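Local coordinates for heat shock protein, putative (Plasmodium falciparum, PDB 1Y6Z) that is the middle domain of an Hsp90-family heat shock protein, a probable ATP-dependent chaperone that helps other proteins fold, at residues R127-S132 with V163-N168; M135-K140 with Q169-S174; Y205-E210 with S218-K223. All coordinates share one frame; numbering follows the deposited sequence.

Contact 1: residues R127-S132 with V163-N168; sequences RIVLKS and VEDKEN
Asp165 OD2, with Val129 CG1 of the facing helix 4.2 Å away, is gripped by two donors, Asn168 ND2 at 3.1 Å and the indole NE1 of Trp93. Its residue forms an Asx motif, Asp165 OD1 accepting from the backbone N of Asn168 at 3.0 Å from above the carboxylate plane, in the turn that joins helix 145-164 to helix 169-173 in this Hsp90 middle domain. The amide of Asn168 meets OD2 on its syn side almost straight, at an N-H...O angle of 171°. Two bonds from one residue thus limit how far the buried carboxylate can rotate. Asn168 sits at the N-cap of helix 169-173, yet its side chain makes no capping bond there and turns instead to Asp165. The amide offers one flat face to Val129 and Leu130. CG1 of Val129, set anti to the backbone N (chi1 175°), sits above Asn168 ND2 at 3.4 Å, and Pro91 and Leu94 also pack on Val129. Further along the amide, the side chain of Leu130 crosses that of Asn168 at about a right angle and places its CD2 methyl 3.6 Å from Asn168 OD1.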
ATOM      1  N   ARG B 127      -3.400   6.835  10.654  1.00 27.70           N
ATOM      2  CA  ARG B 127      -4.168   5.601  10.418  1.00 27.01           C
ATOM      3  C   ARG B 127      -5.353   5.956   9.506  1.00 26.28           C
ATOM      4  O   ARG B 127      -5.737   5.196   8.621  1.00 23.75           O
ATOM      5  CB  ARG B 127      -4.764   5.141  11.735  1.00 28.35           C
ATOM      6  CG  ARG B 127      -4.254   3.865  12.491  1.00 33.69           C
ATOM      7  CD  ARG B 127      -2.798   3.638  12.540  1.00 37.92           C
ATOM      8  NE  ARG B 127      -2.355   2.832  13.715  1.00 40.74           N
ATOM      9  CZ  ARG B 127      -2.690   1.563  13.990  1.00 42.45           C
ATOM     10  NH1 ARG B 127      -2.164   0.951  15.066  1.00 43.84           N
ATOM     11  NH2 ARG B 127      -3.534   0.880  13.216  1.00 39.12           N
ATOM     12  N   ILE B 128      -5.949   7.105   9.775  1.00 25.21           N
ATOM     13  CA  ILE B 128      -7.032   7.576   8.900  1.00 24.34           C
ATOM     14  C   ILE B 128      -6.569   7.758   7.456  1.00 23.38           C
ATOM     15  O   ILE B 128      -7.260   7.371   6.533  1.00 22.08           O
ATOM     16  CB  ILE B 128      -7.664   8.844   9.452  1.00 25.98           C
ATOM     17  CG1 ILE B 128      -8.556   8.464  10.628  1.00 25.75           C
ATOM     18  CG2 ILE B 128      -8.564   9.526   8.390  1.00 26.56           C
ATOM     19  CD1 ILE B 128      -9.250   9.635  11.262  1.00 31.25           C
ATOM     20  N   VAL B 129      -5.422   8.396   7.240  1.00 23.40           N
ATOM     21  CA  VAL B 129      -4.955   8.662   5.879  1.00 23.61           C
ATOM     22  C   VAL B 129      -4.671   7.353   5.162  1.00 23.89           C
ATOM     23  O   VAL B 129      -5.042   7.151   3.997  1.00 21.91           O
ATOM     24  CB  VAL B 129      -3.713   9.579   5.901  1.00 24.32           C
ATOM     25  CG1 VAL B 129      -3.129   9.788   4.492  1.00 23.56           C
ATOM     26  CG2 VAL B 129      -4.074  10.869   6.576  1.00 22.55           C
ATOM     27  N   LEU B 130      -3.985   6.447   5.841  1.00 24.43           N
ATOM     28  CA  LEU B 130      -3.769   5.151   5.269  1.00 24.34           C
ATOM     29  C   LEU B 130      -5.063   4.343   4.936  1.00 23.14           C
ATOM     30  O   LEU B 130      -5.114   3.733   3.861  1.00 21.52           O
ATOM     31  CB  LEU B 130      -2.706   4.377   6.058  1.00 26.27           C
ATOM     32  CG  LEU B 130      -1.380   5.215   6.078  1.00 29.55           C
ATOM     33  CD1 LEU B 130      -0.205   4.521   6.837  1.00 33.15           C
ATOM     34  CD2 LEU B 130      -0.872   5.790   4.682  1.00 28.96           C
ATOM     35  N   LYS B 131      -6.082   4.359   5.809  1.00 22.49           N
ATOM     36  CA  LYS B 131      -7.340   3.652   5.528  1.00 22.27           C
ATOM     37  C   LYS B 131      -8.029   4.344   4.342  1.00 21.35           C
ATOM     38  O   LYS B 131      -8.673   3.674   3.535  1.00 21.21           O
ATOM     39  CB  LYS B 131      -8.289   3.635   6.750  1.00 24.06           C
ATOM     40  CG  LYS B 131      -7.855   2.644   7.820  1.00 24.16           C
ATOM     41  CD  LYS B 131      -8.205   1.251   7.440  1.00 24.77           C
ATOM     42  CE  LYS B 131      -7.762   0.299   8.555  1.00 33.38           C
ATOM     43  NZ  LYS B 131      -7.836  -1.100   8.104  1.00 27.70           N
ATOM     44  N   SER B 132      -7.893   5.670   4.265  1.00 20.65           N
ATOM     45  CA  SER B 132      -8.556   6.454   3.188  1.00 21.47           C
ATOM     46  C   SER B 132      -7.912   6.114   1.833  1.00 21.06           C
ATOM     47  O   SER B 132      -8.598   5.901   0.880  1.00 21.44           O
ATOM     48  CB  SER B 132      -8.391   7.966   3.449  1.00 20.35           C
ATOM     49  OG  SER B 132      -9.083   8.320   4.623  1.00 23.06           O
ATOM     50  N   VAL B 163       0.457  17.356  -4.833  1.00 28.20           N
ATOM     51  CA  VAL B 163       1.209  18.605  -4.544  1.00 29.72           C
ATOM     52  C   VAL B 163       1.590  18.692  -3.067  1.00 30.68           C
ATOM     53  O   VAL B 163       2.771  18.932  -2.705  1.00 29.59           O
ATOM     54  CB  VAL B 163       0.352  19.871  -4.956  1.00 29.24           C
ATOM     55  CG1 VAL B 163       1.099  21.207  -4.686  1.00 32.91           C
ATOM     56  CG2 VAL B 163      -0.070  19.776  -6.401  1.00 31.74           C
ATOM     57  N   GLU B 164       0.599  18.467  -2.179  1.00 29.97           N
ATOM     58  CA  GLU B 164       0.744  18.832  -0.748  1.00 30.18           C
ATOM     59  C   GLU B 164       1.080  17.762   0.252  1.00 29.76           C
ATOM     60  O   GLU B 164       1.522  18.062   1.354  1.00 32.04           O
ATOM     61  CB  GLU B 164      -0.500  19.590  -0.248  1.00 28.68           C
ATOM     62  CG  GLU B 164      -0.798  20.795  -1.080  1.00 30.59           C
ATOM     63  CD  GLU B 164      -1.955  21.608  -0.597  1.00 33.06           C
ATOM     64  OE1 GLU B 164      -2.660  21.194   0.361  1.00 34.05           O
ATOM     65  OE2 GLU B 164      -2.195  22.653  -1.233  1.00 36.48           O
ATOM     66  N   ASP B 165       0.905  16.511  -0.105  1.00 29.78           N
ATOM     67  CA  ASP B 165       1.070  15.473   0.896  1.00 30.28           C
ATOM     68  C   ASP B 165       2.381  14.711   0.560  1.00 30.15           C
ATOM     69  O   ASP B 165       2.368  13.651  -0.078  1.00 31.20           O
ATOM     70  CB  ASP B 165      -0.189  14.572   0.975  1.00 29.20           C
ATOM     71  CG  ASP B 165      -0.042  13.431   2.002  1.00 30.53           C
ATOM     72  OD1 ASP B 165       1.106  13.138   2.391  1.00 31.10           O
ATOM     73  OD2 ASP B 165      -1.044  12.819   2.406  1.00 30.39           O
ATOM     74  N   LYS B 166       3.491  15.289   0.999  1.00 30.70           N
ATOM     75  CA  LYS B 166       4.826  14.763   0.695  1.00 31.16           C
ATOM     76  C   LYS B 166       4.950  13.244   0.905  1.00 29.54           C
ATOM     77  O   LYS B 166       5.376  12.507   0.001  1.00 29.41           O
ATOM     78  CB  LYS B 166       5.893  15.524   1.519  1.00 31.31           C
ATOM     79  CG  LYS B 166       7.351  15.035   1.255  1.00 33.74           C
ATOM     80  CD  LYS B 166       7.661  14.916  -0.192  1.00 36.20           C
ATOM     81  CE  LYS B 166       9.147  15.000  -0.494  1.00 42.17           C
ATOM     82  NZ  LYS B 166       9.360  14.842  -1.970  1.00 43.14           N
ATOM     83  N   GLU B 167       4.525  12.801   2.078  1.00 30.68           N
ATOM     84  CA  GLU B 167       4.737  11.446   2.565  1.00 29.22           C
ATOM     85  C   GLU B 167       3.930  10.437   1.761  1.00 28.60           C
ATOM     86  O   GLU B 167       4.368   9.317   1.577  1.00 28.56           O
ATOM     87  CB  GLU B 167       4.374  11.298   4.065  1.00 29.32           C
ATOM     88  CG  GLU B 167       5.174  12.122   5.083  1.00 31.83           C
ATOM     89  CD  GLU B 167       5.053  13.626   4.948  1.00 33.20           C
ATOM     90  OE1 GLU B 167       3.969  14.094   4.558  1.00 28.90           O
ATOM     91  OE2 GLU B 167       6.050  14.346   5.260  1.00 29.69           O
ATOM     92  N   ASN B 168       2.751  10.821   1.298  1.00 27.99           N
ATOM     93  CA  ASN B 168       1.916   9.906   0.517  1.00 27.21           C
ATOM     94  C   ASN B 168       1.856  10.171  -0.982  1.00 27.04           C
ATOM     95  O   ASN B 168       1.091   9.546  -1.677  1.00 24.80           O
ATOM     96  CB  ASN B 168       0.500   9.844   1.117  1.00 28.03           C
ATOM     97  CG  ASN B 168       0.522   9.324   2.545  1.00 27.24           C
ATOM     98  OD1 ASN B 168       0.940   8.208   2.793  1.00 25.32           O
ATOM     99  ND2 ASN B 168       0.087  10.140   3.473  1.00 26.52           N
TER

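Contact 2: residues M135-K140 with Q169-S174; sequences MMKGLK and QEEIAS
Between 135-140 and 169-174 the nearest CA atoms are those of Lys137 and Glu171, 9.0 Å apart, a spacing that leaves the long side chains and a water to do the touching. Lys140 makes the more intimate approach. Its chain is extended from CG outward, with CG anti to the backbone N (chi1 -174°), and this carries NZ to the carbonyl of Ser174, 2.7 Å from Ser174 O. The ammonium group has its strongest partner in Asp189, with which it forms a salt bridge, and it also donates to water 1, 3.1 Å from NZ. That water in turn donates to Ser174 OG at 3.2 Å, so lysine and serine are joined through solvent. Ser174 OG is itself held, giving its own proton to Glu171 O at 2.6 Å, three residues earlier. Lys137 and Glu171 meet more loosely: the side chains cross, Lys137 CE lies 3.9 Å from Glu171 OE2, and the lysine chain bends at chi3 and chi4, leaving its NZ 5.2 Å from Glu171 OE2. The opposite charges probably attract, but they are not in contact. Beneath this polar surface, Met136 and Ile172 both pack on Trp93. The contact lies in the helical segment that connects the two alpha/beta parts of an Hsp90 middle domain.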
ATOM      1  N   MET B 135      -8.986   2.499   0.865  1.00 21.93           N
ATOM      2  CA  MET B 135     -10.382   2.592   0.437  1.00 19.76           C
ATOM      3  C   MET B 135     -10.455   3.040  -1.047  1.00 20.12           C
ATOM      4  O   MET B 135     -11.184   2.428  -1.819  1.00 19.86           O
ATOM      5  CB  MET B 135     -11.212   3.554   1.343  1.00 19.92           C
ATOM      6  CG  MET B 135     -12.694   3.829   0.859  1.00 21.05           C
ATOM      7  SD  MET B 135     -13.803   4.568   2.125  1.00 14.19           S
ATOM      8  CE  MET B 135     -12.683   5.820   2.683  1.00 19.38           C
ATOM      9  N   MET B 136      -9.763   4.128  -1.404  0.50 20.69           N
ATOM     10  CA  MET B 136      -9.723   4.629  -2.812  0.50 20.13           C
ATOM     11  C   MET B 136      -9.117   3.585  -3.705  0.50 21.35           C
ATOM     12  O   MET B 136      -9.649   3.266  -4.783  0.50 20.47           O
ATOM     13  CB  MET B 136      -8.902   5.937  -2.939  0.50 20.10           C
ATOM     14  CG  MET B 136      -9.553   7.201  -2.327  0.50 19.72           C
ATOM     15  SD  MET B 136      -8.545   8.705  -2.336  0.50 18.31           S
ATOM     16  CE  MET B 136      -7.260   8.215  -1.241  0.50 22.90           C
ATOM     17  N   LYS B 137      -7.994   3.020  -3.288  1.00 20.98           N
ATOM     18  CA  LYS B 137      -7.369   1.991  -4.184  1.00 22.92           C
ATOM     19  C   LYS B 137      -8.255   0.803  -4.431  1.00 23.77           C
ATOM     20  O   LYS B 137      -8.251   0.224  -5.523  1.00 23.12           O
ATOM     21  CB  LYS B 137      -6.062   1.472  -3.647  1.00 22.74           C
ATOM     22  CG  LYS B 137      -4.902   2.384  -3.853  1.00 26.91           C
ATOM     23  CD  LYS B 137      -3.644   1.492  -3.874  1.00 36.85           C
ATOM     24  CE  LYS B 137      -3.434   0.803  -2.536  1.00 39.14           C
ATOM     25  NZ  LYS B 137      -4.110  -0.538  -2.471  1.00 47.69           N
ATOM     26  N   GLY B 138      -9.021   0.431  -3.412  1.00 24.81           N
ATOM     27  CA  GLY B 138     -10.050  -0.598  -3.579  1.00 24.91           C
ATOM     28  C   GLY B 138     -11.120  -0.142  -4.551  1.00 25.50           C
ATOM     29  O   GLY B 138     -11.609  -0.925  -5.353  1.00 26.99           O
ATOM     30  N   LEU B 139     -11.523   1.119  -4.460  1.00 25.37           N
ATOM     31  CA  LEU B 139     -12.561   1.608  -5.342  1.00 26.47           C
ATOM     32  C   LEU B 139     -12.056   1.613  -6.785  1.00 27.45           C
ATOM     33  O   LEU B 139     -12.784   1.229  -7.681  1.00 29.36           O
ATOM     34  CB  LEU B 139     -13.052   2.971  -4.900  1.00 26.65           C
ATOM     35  CG  LEU B 139     -14.361   3.539  -5.484  1.00 26.84           C
ATOM     36  CD1 LEU B 139     -15.588   2.703  -5.076  1.00 30.95           C
ATOM     37  CD2 LEU B 139     -14.513   4.960  -5.024  1.00 27.76           C
ATOM     38  N   LYS B 140     -10.810   2.003  -6.997  1.00 27.38           N
ATOM     39  CA  LYS B 140     -10.156   1.915  -8.322  1.00 30.09           C
ATOM     40  C   LYS B 140     -10.116   0.463  -8.862  1.00 32.97           C
ATOM     41  O   LYS B 140     -10.472   0.234 -10.019  1.00 32.27           O
ATOM     42  CB  LYS B 140      -8.742   2.452  -8.252  1.00 29.19           C
ATOM     43  CG  LYS B 140      -8.047   2.525  -9.661  1.00 27.47           C
ATOM     44  CD  LYS B 140      -6.714   3.165  -9.535  1.00 25.91           C
ATOM     45  CE  LYS B 140      -5.940   3.001 -10.883  1.00 27.42           C
ATOM     46  NZ  LYS B 140      -4.721   3.769 -10.777  1.00 29.22           N
ATOM     47  N   GLN B 169       2.705  11.088  -1.444  1.00 27.15           N
ATOM     48  CA  GLN B 169       2.673  11.619  -2.783  1.00 28.25           C
ATOM     49  C   GLN B 169       2.613  10.500  -3.849  1.00 26.03           C
ATOM     50  O   GLN B 169       1.776  10.551  -4.724  1.00 24.44           O
ATOM     51  CB  GLN B 169       3.902  12.549  -2.951  1.00 29.61           C
ATOM     52  CG  GLN B 169       5.151  11.801  -3.443  1.00 37.61           C
ATOM     53  CD  GLN B 169       5.478  12.083  -4.905  1.00 43.59           C
ATOM     54  OE1 GLN B 169       4.992  13.071  -5.476  1.00 47.73           O
ATOM     55  NE2 GLN B 169       6.327  11.236  -5.509  1.00 44.85           N
ATOM     56  N   GLU B 170       3.435   9.448  -3.751  1.00 25.37           N
ATOM     57  CA  GLU B 170       3.453   8.436  -4.839  1.00 26.62           C
ATOM     58  C   GLU B 170       2.183   7.619  -4.918  1.00 26.11           C
ATOM     59  O   GLU B 170       1.646   7.352  -6.016  1.00 23.97           O
ATOM     60  CB  GLU B 170       4.655   7.477  -4.674  1.00 29.41           C
ATOM     61  CG  GLU B 170       4.743   6.388  -5.782  1.00 29.68           C
ATOM     62  CD  GLU B 170       5.925   5.412  -5.603  1.00 31.94           C
ATOM     63  OE1 GLU B 170       7.048   5.912  -5.359  1.00 36.19           O
ATOM     64  OE2 GLU B 170       5.707   4.176  -5.743  1.00 36.68           O
ATOM     65  N   GLU B 171       1.673   7.214  -3.748  1.00 23.87           N
ATOM     66  CA  GLU B 171       0.435   6.452  -3.722  1.00 24.39           C
ATOM     67  C   GLU B 171      -0.743   7.267  -4.280  1.00 24.08           C
ATOM     68  O   GLU B 171      -1.593   6.744  -5.040  1.00 23.43           O
ATOM     69  CB  GLU B 171       0.122   6.013  -2.295  1.00 25.90           C
ATOM     70  CG  GLU B 171       0.875   4.795  -1.860  1.00 28.54           C
ATOM     71  CD  GLU B 171       0.079   4.084  -0.783  1.00 35.91           C
ATOM     72  OE1 GLU B 171       0.141   4.600   0.353  1.00 34.33           O
ATOM     73  OE2 GLU B 171      -0.655   3.085  -1.098  1.00 36.24           O
ATOM     74  N   ILE B 172      -0.769   8.539  -3.935  1.00 23.13           N
ATOM     75  CA  ILE B 172      -1.877   9.387  -4.419  1.00 22.75           C
ATOM     76  C   ILE B 172      -1.724   9.573  -5.931  1.00 22.82           C
ATOM     77  O   ILE B 172      -2.716   9.576  -6.649  1.00 21.19           O
ATOM     78  CB  ILE B 172      -1.929  10.730  -3.707  1.00 23.72           C
ATOM     79  CG1 ILE B 172      -1.933  10.551  -2.165  1.00 21.15           C
ATOM     80  CG2 ILE B 172      -3.167  11.564  -4.217  1.00 25.74           C
ATOM     81  CD1 ILE B 172      -1.920  11.907  -1.392  1.00 20.44           C
ATOM     82  N   ALA B 173      -0.487   9.815  -6.366  1.00 23.20           N
ATOM     83  CA  ALA B 173      -0.117  10.017  -7.779  1.00 25.02           C
ATOM     84  C   ALA B 173      -0.569   8.840  -8.650  1.00 24.30           C
ATOM     85  O   ALA B 173      -1.007   9.029  -9.799  1.00 25.13           O
ATOM     86  CB  ALA B 173       1.425  10.235  -7.886  1.00 25.39           C
ATOM     87  N   SER B 174      -0.498   7.636  -8.091  1.00 23.60           N
ATOM     88  CA  SER B 174      -0.918   6.425  -8.785  1.00 23.74           C
ATOM     89  C   SER B 174      -2.424   6.373  -9.097  1.00 23.04           C
ATOM     90  O   SER B 174      -2.867   5.541  -9.922  1.00 24.83           O
ATOM     91  CB  SER B 174      -0.454   5.178  -7.991  1.00 21.82           C
ATOM     92  OG  SER B 174      -1.243   4.919  -6.873  1.00 28.49           O
TER
HETATM   93  O   HOH W   1      -3.115   2.792  -8.269  1.00 31.49           O

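Contact 3: residues Y205-E210 with S218-K223; sequences YYISGE and SPSLEK
Strand 204-208 and the turn leading into helix 222-226 come closest at Ile207 and Leu221, with CA atoms 8.3 Å apart, a separation wide enough for one layer of side chains. Ile207 supplies everything on the strand side. Its CG1 lies anti to the backbone N (chi1 -176°) and chi2 is also extended, at 157°, which sends the CD1 methyl straight out toward the turn while CG2 stays close to the backbone. CD1 then lands among three residues. Leu221 offers its branch point, with CG 3.7 Å from Ile207 CD1 and both of its own methyls only slightly farther off, so that the isoleucine tip sits against the fork of the leucine. Beside this apolar patch are two hydroxyls: Ser218 OG lies 3.5 Å and Ser220 OG 3.4 Å from Ile207 CD1. The serine oxygens also neighbour each other, but the modelled separation is too short for the details of that pairing to be trusted.

The strand belongs to a three-stranded parallel sheet, flanked by 231-234 and 256-258, and the chain between 204-208 and its parallel neighbour 231-234 passes through helices 212-215 and 222-226. This is a beta-alpha-beta crossover, and the contact lies on the face of the sheet that its helical connection covers. Val231 and Val259 extend the apolar surface, each touching both Ile207 and Leu221. Successive strand residues face opposite ways: the side chain of Tyr206 leaves from the other face and packs on helix 237-249 at Leu243, Ser244 and Thr247. Glu222 N bonds to Pro219 O at 3.0 Å, closing a backbone turn over Ser220 and Leu221.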
ATOM      1  N   TYR B 205       5.662  12.727 -20.595  1.00 32.73           N
ATOM      2  CA  TYR B 205       5.500  14.106 -21.074  1.00 33.11           C
ATOM      3  C   TYR B 205       4.124  14.600 -20.787  1.00 32.75           C
ATOM      4  O   TYR B 205       3.206  13.817 -20.799  1.00 31.28           O
ATOM      5  CB  TYR B 205       5.771  14.210 -22.583  1.00 34.98           C
ATOM      6  CG  TYR B 205       7.197  13.849 -22.917  1.00 35.77           C
ATOM      7  CD1 TYR B 205       7.563  12.518 -23.228  1.00 37.03           C
ATOM      8  CD2 TYR B 205       8.195  14.822 -22.874  1.00 39.19           C
ATOM      9  CE1 TYR B 205       8.907  12.187 -23.510  1.00 37.51           C
ATOM     10  CE2 TYR B 205       9.522  14.514 -23.159  1.00 40.15           C
ATOM     11  CZ  TYR B 205       9.868  13.204 -23.483  1.00 38.98           C
ATOM     12  OH  TYR B 205      11.192  12.939 -23.737  1.00 39.21           O
ATOM     13  N   TYR B 206       3.990  15.901 -20.540  1.00 33.44           N
ATOM     14  CA  TYR B 206       2.685  16.551 -20.549  1.00 35.65           C
ATOM     15  C   TYR B 206       2.700  17.927 -21.212  1.00 37.03           C
ATOM     16  O   TYR B 206       3.751  18.500 -21.400  1.00 37.78           O
ATOM     17  CB  TYR B 206       2.115  16.654 -19.122  1.00 36.05           C
ATOM     18  CG  TYR B 206       2.718  17.728 -18.267  1.00 34.64           C
ATOM     19  CD1 TYR B 206       2.107  18.981 -18.172  1.00 35.78           C
ATOM     20  CD2 TYR B 206       3.859  17.486 -17.521  1.00 34.24           C
ATOM     21  CE1 TYR B 206       2.637  19.968 -17.370  1.00 34.90           C
ATOM     22  CE2 TYR B 206       4.410  18.486 -16.719  1.00 37.79           C
ATOM     23  CZ  TYR B 206       3.777  19.719 -16.659  1.00 35.77           C
ATOM     24  OH  TYR B 206       4.292  20.699 -15.858  1.00 39.83           O
ATOM     25  N   ILE B 207       1.520  18.442 -21.537  1.00 39.29           N
ATOM     26  CA  ILE B 207       1.389  19.760 -22.206  1.00 41.76           C
ATOM     27  C   ILE B 207       0.168  20.573 -21.745  1.00 43.40           C
ATOM     28  O   ILE B 207      -0.979  20.116 -21.880  1.00 43.46           O
ATOM     29  CB  ILE B 207       1.380  19.620 -23.761  1.00 40.83           C
ATOM     30  CG1 ILE B 207       1.337  21.002 -24.439  1.00 42.91           C
ATOM     31  CG2 ILE B 207       0.213  18.727 -24.281  1.00 41.13           C
ATOM     32  CD1 ILE B 207       1.885  20.994 -25.870  1.00 40.16           C
ATOM     33  N   SER B 208       0.423  21.781 -21.224  1.00 46.08           N
ATOM     34  CA  SER B 208      -0.662  22.748 -20.966  1.00 48.75           C
ATOM     35  C   SER B 208      -1.603  22.882 -22.174  1.00 50.26           C
ATOM     36  O   SER B 208      -1.186  23.289 -23.281  1.00 51.04           O
ATOM     37  CB  SER B 208      -0.100  24.119 -20.577  1.00 48.77           C
ATOM     38  OG  SER B 208       0.632  24.064 -19.355  1.00 50.34           O
ATOM     39  N   GLY B 209      -2.862  22.507 -21.960  1.00 51.82           N
ATOM     40  CA  GLY B 209      -3.899  22.587 -22.970  1.00 53.84           C
ATOM     41  C   GLY B 209      -5.013  23.505 -22.500  1.00 56.12           C
ATOM     42  O   GLY B 209      -5.066  23.896 -21.319  1.00 56.14           O
ATOM     43  N   GLU B 210      -5.895  23.856 -23.437  1.00 57.80           N
ATOM     44  CA  GLU B 210      -7.010  24.759 -23.191  1.00 59.32           C
ATOM     45  C   GLU B 210      -8.302  23.951 -23.177  1.00 59.71           C
ATOM     46  O   GLU B 210      -9.243  24.268 -22.443  1.00 59.86           O
ATOM     47  CB  GLU B 210      -7.040  25.843 -24.284  1.00 59.91           C
ATOM     48  CG  GLU B 210      -8.217  26.814 -24.258  1.00 61.07           C
ATOM     49  CD  GLU B 210      -8.165  27.819 -23.106  1.00 62.50           C
ATOM     50  OE1 GLU B 210      -9.218  28.448 -22.847  1.00 64.46           O
ATOM     51  OE2 GLU B 210      -7.096  27.984 -22.469  1.00 59.70           O
ATOM     52  N   SER B 218      -1.452  21.436 -30.654  1.00 62.92           N
ATOM     53  CA  SER B 218      -0.247  22.215 -30.429  1.00 62.15           C
ATOM     54  C   SER B 218       0.884  21.858 -31.409  1.00 61.62           C
ATOM     55  O   SER B 218       1.135  20.679 -31.689  1.00 61.58           O
ATOM     56  CB  SER B 218       0.218  22.069 -28.976  1.00 62.21           C
ATOM     57  OG  SER B 218       1.286  22.958 -28.681  1.00 61.79           O
ATOM     58  N   PRO B 219       1.511  22.891 -31.990  1.00 61.42           N
ATOM     59  CA  PRO B 219       2.768  22.857 -32.759  1.00 60.82           C
ATOM     60  C   PRO B 219       3.963  22.318 -31.969  1.00 59.85           C
ATOM     61  O   PRO B 219       4.724  21.498 -32.497  1.00 60.11           O
ATOM     62  CB  PRO B 219       2.986  24.333 -33.110  1.00 61.27           C
ATOM     63  CG  PRO B 219       1.584  24.877 -33.181  1.00 61.42           C
ATOM     64  CD  PRO B 219       0.916  24.239 -32.002  1.00 61.24           C
ATOM     65  N   SER B 220       4.121  22.774 -30.724  1.00 58.46           N
ATOM     66  CA  SER B 220       5.163  22.288 -29.804  1.00 56.62           C
ATOM     67  C   SER B 220       5.182  20.768 -29.609  1.00 54.49           C
ATOM     68  O   SER B 220       6.123  20.225 -29.061  1.00 54.22           O
ATOM     69  CB  SER B 220       5.002  22.972 -28.440  1.00 57.64           C
ATOM     70  OG  SER B 220       3.636  22.948 -28.040  1.00 58.66           O
ATOM     71  N   LEU B 221       4.145  20.086 -30.083  1.00 52.52           N
ATOM     72  CA  LEU B 221       4.036  18.628 -29.985  1.00 49.96           C
ATOM     73  C   LEU B 221       4.692  17.843 -31.131  1.00 48.83           C
ATOM     74  O   LEU B 221       4.890  16.626 -31.007  1.00 48.40           O
ATOM     75  CB  LEU B 221       2.568  18.220 -29.854  1.00 49.67           C
ATOM     76  CG  LEU B 221       1.995  18.346 -28.436  1.00 48.74           C
ATOM     77  CD1 LEU B 221       0.503  18.112 -28.478  1.00 46.99           C
ATOM     78  CD2 LEU B 221       2.706  17.400 -27.428  1.00 44.09           C
ATOM     79  N   GLU B 222       5.032  18.524 -32.236  1.00 46.85           N
ATOM     80  CA  GLU B 222       5.557  17.850 -33.432  1.00 45.39           C
ATOM     81  C   GLU B 222       6.663  16.798 -33.207  1.00 43.07           C
ATOM     82  O   GLU B 222       6.508  15.670 -33.666  1.00 42.08           O
ATOM     83  CB  GLU B 222       6.017  18.867 -34.495  1.00 46.51           C
ATOM     84  CG  GLU B 222       5.574  18.517 -35.921  1.00 49.66           C
ATOM     85  CD  GLU B 222       6.154  17.222 -36.489  1.00 54.23           C
ATOM     86  OE1 GLU B 222       5.561  16.134 -36.244  1.00 53.30           O
ATOM     87  OE2 GLU B 222       7.185  17.297 -37.222  1.00 57.09           O
ATOM     88  N   LYS B 223       7.750  17.155 -32.513  1.00 41.56           N
ATOM     89  CA  LYS B 223       8.831  16.185 -32.262  1.00 41.08           C
ATOM     90  C   LYS B 223       8.384  14.974 -31.463  1.00 39.93           C
ATOM     91  O   LYS B 223       8.783  13.839 -31.757  1.00 39.44           O
ATOM     92  CB  LYS B 223      10.070  16.784 -31.588  1.00 41.88           C
ATOM     93  CG  LYS B 223      11.041  15.656 -31.047  1.00 42.52           C
ATOM     94  CD  LYS B 223      12.432  16.147 -30.632  1.00 42.26           C
ATOM     95  CE  LYS B 223      13.044  15.304 -29.479  1.00 45.16           C
ATOM     96  NZ  LYS B 223      14.281  14.501 -29.796  1.00 45.33           N
TER

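Contacts 1 and 2 share helix 121-141, and their other segments follow one another in sequence; their centres lie 10 Å apart, and Asp165 CB packs on Ile172 CD1. Contact 1 is partly buried, with a carboxylate held by the turn and by Trp93 and methyls resting on an amide; contact 2 lies at the surface, where charged chains and a water span the gap. Trp93 serves both. The second subunit reaches contact 1, forming salt bridges to Arg127 and Lys131, but touches no segment of contacts 2 and 3. Contact 3, centred about 27 Å from contact 2 in the parallel-sheet region, is also partly buried; there one isoleucine methyl meets a leucine and two hydroxyls.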